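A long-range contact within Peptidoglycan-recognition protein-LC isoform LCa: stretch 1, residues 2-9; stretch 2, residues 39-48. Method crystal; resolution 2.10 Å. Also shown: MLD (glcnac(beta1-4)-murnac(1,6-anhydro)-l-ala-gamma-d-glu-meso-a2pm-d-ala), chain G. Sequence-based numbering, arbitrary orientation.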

# COMPACT_ATOMS: atom_id res chain seq x y z
N PHE A 2 -7.10 6.24 14.16
CA PHE A 2 -6.24 6.58 12.99
C PHE A 2 -5.48 5.35 12.49
O PHE A 2 -4.84 4.67 13.27
CB PHE A 2 -5.19 7.63 13.31
CG PHE A 2 -5.70 9.05 13.32
CD1 PHE A 2 -6.27 9.58 14.48
CD2 PHE A 2 -5.58 9.85 12.21
CE1 PHE A 2 -6.73 10.90 14.51
CE2 PHE A 2 -6.03 11.17 12.23
CZ PHE A 2 -6.60 11.69 13.38
N VAL A 3 -5.53 5.10 11.19
CA VAL A 3 -4.77 4.01 10.60
C VAL A 3 -3.59 4.64 9.88
O VAL A 3 -3.76 5.38 8.90
CB VAL A 3 -5.62 3.14 9.68
CG1 VAL A 3 -4.80 1.99 9.09
CG2 VAL A 3 -6.81 2.58 10.48
N GLU A 4 -2.40 4.41 10.42
CA GLU A 4 -1.20 5.05 9.95
C GLU A 4 -0.82 4.45 8.60
O GLU A 4 -1.24 3.35 8.25
CB GLU A 4 -0.04 4.89 10.95
CG GLU A 4 -0.31 5.36 12.37
CD GLU A 4 -0.57 6.87 12.45
OE1 GLU A 4 -0.05 7.63 11.58
OE2 GLU A 4 -1.30 7.27 13.39
N ARG A 5 -0.03 5.20 7.86
CA ARG A 5 0.43 4.81 6.53
C ARG A 5 1.00 3.39 6.51
O ARG A 5 0.68 2.59 5.62
CB ARG A 5 1.49 5.79 6.08
CG ARG A 5 0.92 7.10 5.56
CD ARG A 5 2.01 8.05 5.20
NE ARG A 5 2.68 7.64 3.97
CZ ARG A 5 2.33 8.02 2.74
NH1 ARG A 5 1.29 8.82 2.55
NH2 ARG A 5 3.01 7.57 1.69
N GLN A 6 1.85 3.08 7.49
CA GLN A 6 2.47 1.76 7.59
C GLN A 6 1.41 0.64 7.70
O GLN A 6 1.59 -0.45 7.13
CB GLN A 6 3.50 1.70 8.74
CG GLN A 6 3.02 2.28 10.11
CD GLN A 6 3.39 3.78 10.36
OE1 GLN A 6 3.37 4.61 9.44
NE2 GLN A 6 3.72 4.11 11.63
N GLN A 7 0.32 0.92 8.42
CA GLN A 7 -0.72 -0.08 8.60
C GLN A 7 -1.48 -0.34 7.30
O GLN A 7 -2.06 -1.41 7.16
CB GLN A 7 -1.72 0.31 9.68
CG GLN A 7 -1.16 0.53 11.07
CD GLN A 7 -2.21 1.12 12.03
OE1 GLN A 7 -2.17 2.31 12.38
NE2 GLN A 7 -3.17 0.27 12.43
N TRP A 8 -1.49 0.61 6.36
CA TRP A 8 -2.14 0.33 5.05
C TRP A 8 -1.14 0.06 3.91
O TRP A 8 -1.49 0.06 2.73
CB TRP A 8 -3.23 1.35 4.69
CG TRP A 8 -2.86 2.81 4.55
CD1 TRP A 8 -2.99 3.77 5.50
CD2 TRP A 8 -2.39 3.47 3.37
NE1 TRP A 8 -2.61 5.00 5.00
CE2 TRP A 8 -2.23 4.84 3.69
CE3 TRP A 8 -2.08 3.04 2.06
CZ2 TRP A 8 -1.76 5.78 2.76
CZ3 TRP A 8 -1.61 3.97 1.15
CH2 TRP A 8 -1.47 5.33 1.50
N LEU A 9 0.09 -0.24 4.29
CA LEU A 9 1.10 -0.69 3.34
C LEU A 9 1.49 0.42 2.36
O LEU A 9 1.89 0.16 1.24
CB LEU A 9 0.60 -1.95 2.61
CG LEU A 9 1.52 -3.09 2.24
CD1 LEU A 9 2.45 -3.46 3.40
CD2 LEU A 9 0.68 -4.30 1.82
N THR A 39 -15.11 -2.45 6.81
CA THR A 39 -14.20 -2.99 7.80
C THR A 39 -12.80 -2.46 7.51
O THR A 39 -12.51 -2.11 6.38
CB THR A 39 -14.18 -4.54 7.78
OG1 THR A 39 -13.73 -5.01 6.50
CG2 THR A 39 -15.58 -5.09 8.06
N GLN A 40 -11.95 -2.41 8.53
CA GLN A 40 -10.57 -1.94 8.36
C GLN A 40 -9.83 -2.69 7.25
O GLN A 40 -9.13 -2.08 6.46
CB GLN A 40 -9.80 -2.02 9.68
CG GLN A 40 -8.38 -1.48 9.57
CD GLN A 40 -7.75 -1.20 10.92
OE1 GLN A 40 -8.41 -0.76 11.85
NE2 GLN A 40 -6.45 -1.45 11.03
N ALA A 41 -9.99 -4.00 7.18
CA ALA A 41 -9.28 -4.80 6.18
C ALA A 41 -9.63 -4.40 4.74
O ALA A 41 -8.75 -4.35 3.86
CB ALA A 41 -9.54 -6.29 6.40
N ILE A 42 -10.90 -4.11 4.49
CA ILE A 42 -11.32 -3.71 3.15
C ILE A 42 -10.97 -2.25 2.88
O ILE A 42 -10.58 -1.90 1.77
CB ILE A 42 -12.82 -3.97 2.91
CG1 ILE A 42 -13.15 -5.46 3.10
CG2 ILE A 42 -13.24 -3.47 1.54
CD1 ILE A 42 -12.30 -6.43 2.29
N CYS A 43 -11.10 -1.39 3.89
CA CYS A 43 -10.69 0.01 3.74
C CYS A 43 -9.21 0.11 3.41
O CYS A 43 -8.82 0.90 2.55
CB CYS A 43 -11.00 0.82 4.99
SG CYS A 43 -12.78 1.12 5.28
N VAL A 44 -8.39 -0.69 4.08
CA VAL A 44 -6.97 -0.75 3.78
C VAL A 44 -6.73 -1.11 2.30
O VAL A 44 -5.90 -0.49 1.66
CB VAL A 44 -6.21 -1.72 4.74
CG1 VAL A 44 -4.88 -2.19 4.14
CG2 VAL A 44 -5.97 -1.05 6.10
N LEU A 45 -7.46 -2.10 1.80
CA LEU A 45 -7.42 -2.47 0.38
C LEU A 45 -7.77 -1.27 -0.50
O LEU A 45 -7.07 -0.97 -1.48
CB LEU A 45 -8.40 -3.61 0.08
CG LEU A 45 -8.35 -4.21 -1.33
CD1 LEU A 45 -6.97 -4.76 -1.64
CD2 LEU A 45 -9.40 -5.29 -1.47
N ARG A 46 -8.86 -0.59 -0.15
CA ARG A 46 -9.27 0.57 -0.93
C ARG A 46 -8.19 1.65 -0.97
O ARG A 46 -7.89 2.19 -2.04
CB ARG A 46 -10.57 1.19 -0.39
CG ARG A 46 -11.76 0.25 -0.33
CD ARG A 46 -12.16 -0.35 -1.68
NE ARG A 46 -13.30 -1.25 -1.46
CZ ARG A 46 -13.52 -2.40 -2.09
NH1 ARG A 46 -12.69 -2.85 -3.01
NH2 ARG A 46 -14.58 -3.12 -1.76
N VAL A 47 -7.63 1.98 0.20
CA VAL A 47 -6.68 3.09 0.30
C VAL A 47 -5.36 2.76 -0.43
O VAL A 47 -4.84 3.61 -1.14
CB VAL A 47 -6.38 3.50 1.77
CG1 VAL A 47 -5.38 4.66 1.80
CG2 VAL A 47 -7.66 3.95 2.49
N ARG A 48 -4.87 1.53 -0.26
CA ARG A 48 -3.61 1.11 -0.88
C ARG A 48 -3.75 1.07 -2.40
O ARG A 48 -2.85 1.54 -3.11
CB ARG A 48 -3.11 -0.26 -0.34
CG ARG A 48 -1.69 -0.67 -0.85
CD ARG A 48 -0.71 0.51 -0.70
NE ARG A 48 0.63 0.32 -1.28
CZ ARG A 48 0.97 0.70 -2.50
NH1 ARG A 48 0.10 1.22 -3.32
NH2 ARG A 48 2.20 0.50 -2.94
CAA MLD G . 5.15 -0.10 -7.22
CAB MLD G . 4.42 -1.35 -7.69
OAC MLD G . 5.02 -2.42 -7.79
N2 MLD G . 3.14 -1.17 -7.96
C2 MLD G . 2.25 -2.22 -8.46
C3 MLD G . 1.57 -1.66 -9.72
O3 MLD G . 2.52 -1.30 -10.74
C4 MLD G . 0.50 -2.62 -10.23
O4 MLD G . -0.20 -1.95 -11.26
C5 MLD G . -0.47 -2.96 -9.09
C6 MLD G . -1.54 -4.02 -9.41
O6 MLD G . -2.51 -4.03 -8.32
O5 MLD G . 0.29 -3.53 -8.03
C1 MLD G . 1.20 -2.58 -7.43
O1 MLD G . 1.84 -3.21 -6.35
CA4 MLD G . 0.95 -3.39 -5.22
CA5 MLD G . 0.61 -2.13 -4.42
OA5 MLD G . 1.01 -2.19 -3.01
CA6 MLD G . -0.87 -2.26 -4.31
OA6 MLD G . -1.06 -3.15 -3.23
CA1 MLD G . 0.23 -3.32 -2.57
CA2 MLD G . 0.86 -4.63 -3.07
NAD MLD G . 1.76 -5.17 -2.03
CAE MLD G . 1.64 -6.39 -1.54
CAF MLD G . 2.66 -6.75 -0.48
OAG MLD G . 0.79 -7.20 -1.91
CA3 MLD G . 1.67 -4.40 -4.34
OAH MLD G . 1.84 -5.64 -5.12
CAI MLD G . 3.12 -6.28 -4.94
CAJ MLD G . 4.15 -5.81 -5.94
CAL MLD G . 2.95 -7.80 -5.10
OAM MLD G . 3.96 -8.49 -5.04
N MLD G . 1.73 -8.30 -5.27
CA MLD G . 1.44 -9.74 -5.39
CB MLD G . 1.21 -10.24 -3.96
C MLD G . 0.12 -9.87 -6.19
O MLD G . -0.88 -9.24 -5.84
NAN MLD G . 0.19 -10.67 -7.25
CAO MLD G . -0.92 -10.96 -8.17
CAP MLD G . -0.47 -10.80 -9.66
OBA MLD G . -1.18 -11.39 -10.49
OAQ MLD G . 0.56 -10.15 -9.95
CBB MLD G . -1.30 -12.42 -8.03
CBC MLD G . -1.95 -12.80 -6.71
CBD MLD G . -2.36 -14.28 -6.76
OBE MLD G . -1.79 -15.08 -7.49
NBF MLD G . -3.35 -14.61 -5.96
CBG MLD G . -3.86 -15.99 -5.89
CBH MLD G . -4.56 -16.36 -7.21
OBI MLD G . -5.33 -15.57 -7.76
NBJ MLD G . -4.24 -17.55 -7.71
CBK MLD G . -4.81 -18.11 -8.95
CBL MLD G . -5.43 -19.47 -8.62
CBM MLD G . -3.77 -18.33 -10.07
OBO MLD G . -2.56 -18.49 -9.75
OBN MLD G . -4.22 -18.34 -11.25
CBP MLD G . -4.81 -16.09 -4.68
CBQ MLD G . -5.09 -17.55 -4.29
CBR MLD G . -5.91 -17.63 -3.00
CBS MLD G . -5.75 -18.97 -2.27
CBT MLD G . -4.36 -19.04 -1.62
OBV MLD G . -4.18 -18.33 -0.61
OBU MLD G . -3.52 -19.80 -2.14
NBW MLD G . -5.92 -20.07 -3.22

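The N-terminal segment packs against one side of the helix that begins at Gln-40, and Trp-8, Arg-48 and Val-44 account for most of the contact. Together the two stretches bury 398 Å², largely through apolar packing, with a single hydrogen bond between them.

Trp-8 contributes the largest share. Its CA-to-CB bond points toward the helix, and with chi1 near 60° (p) and chi2 at -97° the indole lies against Val-47. The CG1 methyl of Val-47 sits 3.5 Å from the centroid of the six-membered ring and only 9° off the ring normal, a CH-pi contact over the face; the nearest atom pair is Trp-8 CD2 to Val-47 CG1 at 3.6 Å. A branched aliphatic residue suits this position, because a methyl group can settle on the flat aromatic surface without asking for a polar partner. The indole NE1 is hydrogen-bonded elsewhere in the structure, so the buried ring leaves no unsatisfied donor.

One turn earlier on the helix, Val-44 lies where the backbones approach most closely, its CA 5.1 Å from the CA of Trp-8. A compact side chain fits this narrow gap. Although its CA-to-CB bond points sideways, both methyls reach the partner segment: CG1 lies 3.8 Å from Trp-8 CA, while CG2 lies 3.9 Å from Trp-8 CB and 4.4 Å from Val-3 CG1. Val-3, on the short strand, extends the apolar patch toward the start of the helix, where its CG2 packs 3.9 Å from CD of the exposed Gln-40.

Arg-48 secures the other end. Its long side chain combines aliphatic and polar contacts: CB lies 3.5 Å from Trp-8 O and CD lies 4.0 Å from Trp-8 CE3, whereas NE donates a hydrogen bond of 2.8 Å to Leu-9 O. The N-H...acceptor angle of 132° makes this bond distinctly bent, but the carbonyl oxygen lies at the edge of the guanidinium, near its plane, as suits an in-plane donor. The same group also borders the bound peptidoglycan fragment, whose OA5 lies over one face, 2.9 Å from Arg-48 CZ. Leu-9 CD2 approaches the ligand as well, 3.9 Å from MLD CAF, so the residues joined by the hydrogen bond both contact the ligand.

Within the first segment, Glu-4 N donates a nearly straight 2.9 Å hydrogen bond to Gln-7 OE1, tying the Gln-7 side chain back to the backbone of Glu-4, while Gln-7 NE2 comes within 4.0 Å of Gln-40 NE2.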